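Local atomic coordinates of putative antidote protein of plasmid maintenance system (Nostoc punctiforme, PDB entry 3CEC), a protein that probably binds DNA through a helix-turn-helix domain and may act as the antidote of a plasmid-maintenance toxin-antitoxin system. Residues 17-22 with 79-84. Residues are numbered along the deposited sequence; the frame is centred on the assembly and turned at random. Where two conformers were deposited one is given.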
# COMPACT_ATOMS: atom_id res chain seq x y z
N ILE A 17 3.36 -2.71 7.63
CA ILE A 17 4.15 -2.30 6.45
C ILE A 17 3.18 -2.01 5.31
O ILE A 17 2.41 -2.90 4.93
CB ILE A 17 5.14 -3.38 6.04
CG1 ILE A 17 5.99 -3.87 7.24
CG2 ILE A 17 6.05 -2.79 4.92
CD1 ILE A 17 7.04 -4.93 6.91
N HIS A 18 3.14 -0.74 4.85
CA HIS A 18 2.27 -0.31 3.70
C HIS A 18 2.87 -0.95 2.48
O HIS A 18 4.10 -1.10 2.37
CB HIS A 18 2.17 1.25 3.46
CG HIS A 18 1.06 1.70 2.49
ND1 HIS A 18 -0.18 2.10 2.95
CD2 HIS A 18 1.02 1.85 1.13
CE1 HIS A 18 -0.93 2.45 1.92
NE2 HIS A 18 -0.22 2.32 0.81
N PRO A 19 2.00 -1.34 1.55
CA PRO A 19 2.46 -1.82 0.23
C PRO A 19 3.41 -0.85 -0.43
O PRO A 19 4.38 -1.24 -1.10
CB PRO A 19 1.17 -1.93 -0.58
CG PRO A 19 0.10 -2.08 0.45
CD PRO A 19 0.54 -1.49 1.71
N GLY A 20 3.14 0.42 -0.25
CA GLY A 20 3.93 1.47 -0.85
C GLY A 20 5.37 1.47 -0.39
O GLY A 20 6.28 1.81 -1.12
N GLU A 21 5.54 1.10 0.88
CA GLU A 21 6.88 1.05 1.46
C GLU A 21 7.67 -0.09 0.85
O GLU A 21 8.91 0.05 0.58
CB GLU A 21 6.83 0.91 2.98
CG GLU A 21 6.21 2.13 3.65
CD GLU A 21 6.05 1.97 5.17
OE1 GLU A 21 5.27 1.10 5.64
OE2 GLU A 21 6.70 2.75 5.88
N VAL A 22 6.97 -1.17 0.57
CA VAL A 22 7.62 -2.33 -0.04
C VAL A 22 8.01 -2.00 -1.47
O VAL A 22 9.14 -2.29 -1.92
CB VAL A 22 6.75 -3.59 -0.02
CG1 VAL A 22 7.48 -4.78 -0.68
CG2 VAL A 22 6.38 -3.92 1.49
N ASN A 79 -2.80 -8.84 0.58
CA ASN A 79 -2.64 -9.17 2.03
C ASN A 79 -2.00 -8.00 2.73
O ASN A 79 -2.43 -7.60 3.82
CB ASN A 79 -1.86 -10.45 2.22
CG ASN A 79 -2.68 -11.71 1.86
OD1 ASN A 79 -3.90 -11.66 1.76
ND2 ASN A 79 -1.98 -12.87 1.69
N LEU A 80 -0.98 -7.43 2.13
CA LEU A 80 -0.33 -6.20 2.66
C LEU A 80 -1.37 -5.09 2.89
O LEU A 80 -1.46 -4.52 3.97
CB LEU A 80 0.84 -5.68 1.81
CG LEU A 80 2.07 -6.51 1.84
CD1 LEU A 80 3.02 -5.98 0.78
CD2 LEU A 80 2.74 -6.50 3.25
N GLN A 81 -2.20 -4.86 1.90
CA GLN A 81 -3.16 -3.79 1.95
C GLN A 81 -4.23 -4.13 3.01
O GLN A 81 -4.64 -3.24 3.73
CB GLN A 81 -3.83 -3.57 0.59
CG GLN A 81 -4.77 -2.39 0.63
CD GLN A 81 -4.02 -1.09 0.82
OE1 GLN A 81 -3.13 -0.74 0.05
NE2 GLN A 81 -4.37 -0.37 1.89
N GLN A 82 -4.71 -5.37 3.07
CA GLN A 82 -5.75 -5.74 4.03
C GLN A 82 -5.26 -5.50 5.43
O GLN A 82 -6.01 -5.00 6.29
CB GLN A 82 -6.15 -7.18 3.86
CG GLN A 82 -7.29 -7.65 4.79
N LYS A 83 -4.00 -5.81 5.67
CA LYS A 83 -3.42 -5.64 7.04
C LYS A 83 -3.37 -4.20 7.44
O LYS A 83 -3.67 -3.83 8.59
CB LYS A 83 -2.02 -6.26 7.15
CG LYS A 83 -2.12 -7.74 7.30
CD LYS A 83 -0.76 -8.38 7.30
CE LYS A 83 -0.83 -9.81 7.74
NZ LYS A 83 -1.50 -9.90 9.07
N VAL A 84 -3.03 -3.35 6.49
CA VAL A 84 -3.07 -1.90 6.68
C VAL A 84 -4.48 -1.41 6.98
O VAL A 84 -4.70 -0.59 7.90
CB VAL A 84 -2.51 -1.13 5.44
CG1 VAL A 84 -2.79 0.39 5.57
CG2 VAL A 84 -1.03 -1.40 5.35
O HOH W 1 0.72 -4.61 5.78
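Pro19 and Leu80 bring the two backbones to 5.7 Å between their CA atoms, where the first turn of helix 19-30, with the loop leading into it, meets the side of helix 74-101. Pro19 gives the largest share from its side: CG of its ring sits 3.9 Å from Leu80 CB, and CD reaches Val84 CG2. Gln81 crosses this ring at about a right angle. Its CG lies anti to the backbone N (chi1 -176°) and the chain then bends at chi2, which carries OE1 to 3.5 Å from Pro19 CG. That oxygen accepts a hydrogen bond from the backbone N of Ile58, and NE2 donates one to Asp85 OD1, so both ends of the amide are held. Ile58 also packs on Pro19, so the loop before helix 60-70 joins the same junction. In this all-helical protein of the helix-turn-helix family, the contact joins the first and last helices of the chain, with helices 34-41, 45-52 and 60-70 between them in sequence. One turn further along helix 19-30, Val22 CG2 meets Leu80 CD1 at 4.0 Å. Val84 CG2 lies 3.8 Å from His18 CA. No direct hydrogen bond links the segments; instead one water donates both to Ile17 O, at 2.6 Å, and to Leu80 O. At the N-cap position, the backbone N of His18 gives its hydrogen to the anti lone pair of Glu21 OE1, 2.9 Å away at an N-H...O angle of 160°, one half of a capping box, tying the incoming loop to the first helical turn.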